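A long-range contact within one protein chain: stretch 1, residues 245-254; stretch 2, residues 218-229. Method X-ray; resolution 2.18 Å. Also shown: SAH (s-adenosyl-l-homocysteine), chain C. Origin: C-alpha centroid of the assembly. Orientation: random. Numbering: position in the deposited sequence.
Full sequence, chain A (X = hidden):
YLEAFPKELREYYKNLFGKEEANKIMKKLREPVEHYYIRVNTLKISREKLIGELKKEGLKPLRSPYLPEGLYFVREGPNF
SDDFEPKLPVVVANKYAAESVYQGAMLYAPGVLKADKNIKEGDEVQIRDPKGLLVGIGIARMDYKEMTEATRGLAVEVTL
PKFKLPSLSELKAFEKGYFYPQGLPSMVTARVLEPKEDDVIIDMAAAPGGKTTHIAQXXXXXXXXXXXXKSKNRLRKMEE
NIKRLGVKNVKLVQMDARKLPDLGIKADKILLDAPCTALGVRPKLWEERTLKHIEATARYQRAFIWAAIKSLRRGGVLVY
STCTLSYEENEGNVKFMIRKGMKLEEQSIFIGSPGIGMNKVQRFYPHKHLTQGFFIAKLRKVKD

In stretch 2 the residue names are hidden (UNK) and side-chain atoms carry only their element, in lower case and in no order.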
# COMPACT_ATOMS: atom_id res chain seq x y z
N LEU A 245 -12.34 -7.02 12.10
CA LEU A 245 -11.58 -8.24 11.83
C LEU A 245 -11.64 -9.22 12.99
O LEU A 245 -11.20 -10.36 12.87
CB LEU A 245 -10.12 -7.89 11.52
CG LEU A 245 -9.86 -7.19 10.19
CD1 LEU A 245 -8.39 -6.82 10.08
CD2 LEU A 245 -10.27 -8.08 9.03
N GLY A 246 -12.18 -8.78 14.12
CA GLY A 246 -12.26 -9.62 15.31
C GLY A 246 -10.93 -9.80 16.01
O GLY A 246 -10.68 -10.83 16.63
N VAL A 247 -10.08 -8.79 15.92
CA VAL A 247 -8.76 -8.84 16.54
C VAL A 247 -8.85 -8.48 18.03
O VAL A 247 -9.34 -7.42 18.40
CB VAL A 247 -7.78 -7.89 15.84
CG1 VAL A 247 -6.47 -7.82 16.60
CG2 VAL A 247 -7.54 -8.35 14.40
N LYS A 248 -8.38 -9.39 18.88
CA LYS A 248 -8.44 -9.19 20.33
C LYS A 248 -7.04 -9.16 20.91
O LYS A 248 -6.84 -9.30 22.11
CB LYS A 248 -9.26 -10.30 20.98
CG LYS A 248 -10.67 -10.44 20.42
CD LYS A 248 -11.42 -11.58 21.07
CE LYS A 248 -12.84 -11.69 20.55
NZ LYS A 248 -13.62 -12.69 21.32
N ASN A 249 -6.08 -8.97 20.02
CA ASN A 249 -4.69 -9.27 20.30
C ASN A 249 -3.82 -8.02 20.50
O ASN A 249 -2.65 -8.11 20.86
CB ASN A 249 -4.15 -10.14 19.16
CG ASN A 249 -2.88 -10.85 19.52
OD1 ASN A 249 -2.59 -11.05 20.69
ND2 ASN A 249 -2.16 -11.31 18.51
N VAL A 250 -4.42 -6.86 20.28
CA VAL A 250 -3.65 -5.64 20.07
C VAL A 250 -3.90 -4.56 21.12
O VAL A 250 -5.05 -4.28 21.48
CB VAL A 250 -3.94 -5.05 18.68
CG1 VAL A 250 -3.16 -3.78 18.45
CG2 VAL A 250 -3.59 -6.07 17.60
N LYS A 251 -2.81 -3.98 21.61
CA LYS A 251 -2.88 -2.82 22.49
C LYS A 251 -2.41 -1.56 21.76
O LYS A 251 -1.25 -1.47 21.35
CB LYS A 251 -2.05 -3.04 23.76
CG LYS A 251 -1.94 -1.81 24.65
CD LYS A 251 -3.30 -1.37 25.17
CE LYS A 251 -3.17 -0.44 26.37
NZ LYS A 251 -2.18 0.64 26.14
N LEU A 252 -3.32 -0.61 21.59
CA LEU A 252 -3.00 0.64 20.91
C LEU A 252 -2.42 1.67 21.86
O LEU A 252 -2.96 1.92 22.94
CB LEU A 252 -4.25 1.22 20.24
CG LEU A 252 -4.49 0.93 18.76
CD1 LEU A 252 -4.34 -0.53 18.48
CD2 LEU A 252 -5.88 1.38 18.37
N VAL A 253 -1.31 2.28 21.45
CA VAL A 253 -0.75 3.41 22.18
C VAL A 253 -0.42 4.53 21.20
O VAL A 253 0.23 4.32 20.17
CB VAL A 253 0.50 3.00 23.01
CG1 VAL A 253 0.12 2.03 24.11
CG2 VAL A 253 1.58 2.40 22.14
N GLN A 254 -0.93 5.72 21.50
CA GLN A 254 -0.65 6.91 20.70
C GLN A 254 0.58 7.64 21.24
O GLN A 254 0.61 8.01 22.41
CB GLN A 254 -1.85 7.84 20.69
CG GLN A 254 -1.69 9.04 19.80
CD GLN A 254 -2.87 9.98 19.88
OE1 GLN A 254 -3.85 9.70 20.55
NE2 GLN A 254 -2.77 11.10 19.18
N UNK A 218 -1.78 -14.48 12.66
CA UNK A 218 -0.68 -15.44 12.73
C UNK A 218 -0.49 -15.95 14.15
O UNK A 218 -0.07 -17.09 14.37
c UNK A 218 1.92 -13.56 10.50
c UNK A 218 0.74 -15.69 9.85
c UNK A 218 0.63 -14.83 12.21
c UNK A 218 0.70 -14.44 10.74
N UNK A 219 -0.78 -15.09 15.12
CA UNK A 219 -0.72 -15.46 16.54
C UNK A 219 -1.99 -16.18 16.97
O UNK A 219 -2.06 -16.71 18.07
c UNK A 219 1.99 -14.53 17.34
c UNK A 219 -0.49 -14.22 17.41
c UNK A 219 1.01 -12.51 18.43
c UNK A 219 0.86 -13.52 17.31
N UNK A 220 -2.98 -16.17 16.08
CA UNK A 220 -4.30 -16.75 16.34
C UNK A 220 -4.91 -16.08 17.56
O UNK A 220 -5.49 -16.74 18.43
o UNK A 220 -3.65 -21.22 14.45
c UNK A 220 -3.55 -20.47 15.44
o UNK A 220 -3.26 -20.87 16.58
c UNK A 220 -4.20 -18.26 16.51
c UNK A 220 -3.77 -18.98 15.24
N UNK A 221 -4.79 -14.76 17.60
CA UNK A 221 -5.33 -13.92 18.66
C UNK A 221 -4.76 -14.23 20.05
O UNK A 221 -5.35 -13.85 21.06
c UNK A 221 -6.86 -14.02 18.69
o UNK A 221 -6.91 -11.72 18.04
c UNK A 221 -7.52 -12.79 18.10
n UNK A 221 -8.77 -12.92 17.68
N UNK A 222 -3.63 -14.93 20.10
CA UNK A 222 -2.94 -15.16 21.37
C UNK A 222 -1.84 -14.11 21.58
O UNK A 222 -1.47 -13.40 20.66
c UNK A 222 -2.34 -16.57 21.41
n UNK A 222 -3.18 -19.79 22.84
c UNK A 222 -4.44 -17.88 21.86
c UNK A 222 -3.98 -18.56 23.14
c UNK A 222 -3.28 -17.65 20.91
N UNK A 223 -1.30 -14.06 22.79
CA UNK A 223 -0.25 -13.11 23.11
C UNK A 223 -0.73 -11.67 23.15
O UNK A 223 -1.90 -11.40 23.41
N UNK A 224 0.19 -10.74 22.91
CA UNK A 224 -0.15 -9.33 22.86
C UNK A 224 0.71 -8.61 21.83
O UNK A 224 1.90 -8.91 21.68
o UNK A 224 1.27 -6.34 26.02
c UNK A 224 0.10 -6.54 25.62
c UNK A 224 0.01 -8.68 24.24
o UNK A 224 -0.91 -6.25 26.30
c UNK A 224 -0.10 -7.15 24.24
N UNK A 225 0.09 -7.68 21.11
CA UNK A 225 0.81 -6.84 20.16
C UNK A 225 0.66 -5.39 20.57
O UNK A 225 -0.45 -4.89 20.76
c UNK A 225 0.27 -8.50 18.33
c UNK A 225 1.13 -6.20 17.76
c UNK A 225 0.29 -7.02 18.73
c UNK A 225 -0.50 -8.77 17.05
N UNK A 226 1.79 -4.71 20.72
CA UNK A 226 1.77 -3.29 21.00
C UNK A 226 1.87 -2.51 19.70
O UNK A 226 2.84 -2.65 18.97
c UNK A 226 2.92 -2.88 21.93
c UNK A 226 4.00 -3.55 24.12
c UNK A 226 2.93 -1.38 22.13
c UNK A 226 2.77 -3.61 23.27
N UNK A 227 0.85 -1.70 19.43
CA UNK A 227 0.78 -0.98 18.16
C UNK A 227 0.83 0.52 18.37
O UNK A 227 -0.02 1.10 19.05
c UNK A 227 -0.48 -1.37 17.42
N UNK A 228 1.84 1.15 17.77
CA UNK A 228 2.09 2.57 17.98
C UNK A 228 1.78 3.38 16.73
O UNK A 228 2.11 2.97 15.63
c UNK A 228 5.37 2.05 19.97
c UNK A 228 3.91 2.01 19.63
c UNK A 228 3.56 2.81 18.38
c UNK A 228 3.85 4.29 18.56
N UNK A 229 1.16 4.54 16.91
CA UNK A 229 1.05 5.51 15.84
C UNK A 229 0.85 6.91 16.41
O UNK A 229 0.29 7.07 17.50
o UNK A 229 0.56 4.89 12.62
c UNK A 229 -0.10 5.17 14.89
c UNK A 229 0.15 5.69 13.49
o UNK A 229 -0.07 6.90 13.24
N SAH C . 2.14 -0.30 8.93
CA SAH C . 0.85 0.27 8.55
CB SAH C . 1.03 1.51 7.68
CG SAH C . 2.19 2.44 8.05
SD SAH C . 2.03 4.04 7.22
C SAH C . -0.08 -0.74 7.88
O SAH C . 0.33 -1.83 7.48
OXT SAH C . -1.28 -0.50 7.74
C5' SAH C . 3.19 4.87 8.33
C4' SAH C . 2.57 5.37 9.64
O4' SAH C . 3.56 5.98 10.44
C3' SAH C . 1.47 6.41 9.46
O3' SAH C . 0.26 5.88 9.93
C2' SAH C . 1.86 7.57 10.35
O2' SAH C . 0.78 7.96 11.16
C1' SAH C . 2.95 6.98 11.23
N9 SAH C . 3.94 7.97 11.71
C8 SAH C . 4.54 9.00 11.03
N7 SAH C . 5.38 9.64 11.87
C5 SAH C . 5.33 9.04 13.08
C6 SAH C . 5.98 9.28 14.28
N6 SAH C . 6.85 10.28 14.40
N1 SAH C . 5.72 8.47 15.37
C2 SAH C . 4.82 7.43 15.26
N3 SAH C . 4.18 7.20 14.06
C4 SAH C . 4.43 7.99 12.99

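Position 218 carries four side-chain carbons forked at the second, in helical backbone; it touches nothing on stretch 1. The fork at the second carbon makes it Leu 218. Position 219 has the same four carbons and the same fork, but its CB points toward stretch 1, and it lies against the side chain of Asn 249. It is Leu 219, where a type I' turn begins that runs to position 222.

Position 220 is the first to leave helical phi/psi, with phi at 58°. It has three carbons in a row, the third bearing two oxygens; its CA-to-CB bond points away from stretch 1, and the side chain touches nothing on it: Glu 220. At 221 phi is again positive, at 61°. Two carbons, the second carrying one oxygen and one nitrogen, reach the backbone of stretch 1 with both polar atoms, so this is a primary amide on a short arm, Asn 221. Its OD1 accepts from Lys 248 N at 2.9 Å, and its ND2 donates to Gly 246 O at 3.0 Å. One amide thus pairs with a backbone carbonyl and a backbone NH of the loop, and no side chain of stretch 1 takes part in these two bonds.

Position 222 has four carbons in a row ending in nitrogen, and its CA-to-CB bond points away from stretch 1: Lys 222. Its backbone N closes the turn on Leu 219 O at 3.1 Å. Position 223 has no side-chain atoms and a phi of 69°, a value that favours the residue it is, Gly 223. At 224 there are three carbons, the third carrying two oxygens; the CA-to-CB bond points away from stretch 1, and an oxygen comes near Lys 251. This is Glu 224, and Glu 224 OE1 lies 4.2 Å from Lys 251 CB.

Position 225 has four carbons forked at the first, one arm two carbons long, packed near Val 250: Ile 225. Its CD1 lies 4.1 Å from Val 250 CG2. Position 226 repeats that branching on the other face of the sheet and meets Val 253; it is Ile 226, with CG2 4.0 Å from Val 253 CG2. Position 227 has a single carbon that packs on Val 250 and Leu 252: Ala 227. Its CB sits 3.7 Å from Val 250 CG1 and 4.1 Å from Leu 252 CD1. Position 228 again shows four carbons forked at the first with one longer arm, lying against Val 253: Ile 228. Its CG1 approaches Val 253 CG2 to 3.4 Å. At 229, two carbons, the second carrying two oxygens, stay clear of stretch 1 and face the ligand: Asp 229, whose OD1 accepts a very short hydrogen bond from SAH O2', 2.5 Å.

The contact is a parallel strand pair introduced by a side-chain clamp. Asn 221 fixes the loop, then backbone bonds alternate: Ile 225 N to Asn 249 O (2.8 Å), Lys 251 N to Ile 225 O (2.7 Å), Ala 227 N to Lys 251 O (2.9 Å) and Val 253 N to Ala 227 O (3.0 Å). Asp 229 N to Val 253 O, at 3.4 Å, is weak. Aliphatic side chains pack on both faces, while the last strand residue turns its carboxylate to the ligand.

Stretch 2, residues 218-229: LLENKGEIIAID
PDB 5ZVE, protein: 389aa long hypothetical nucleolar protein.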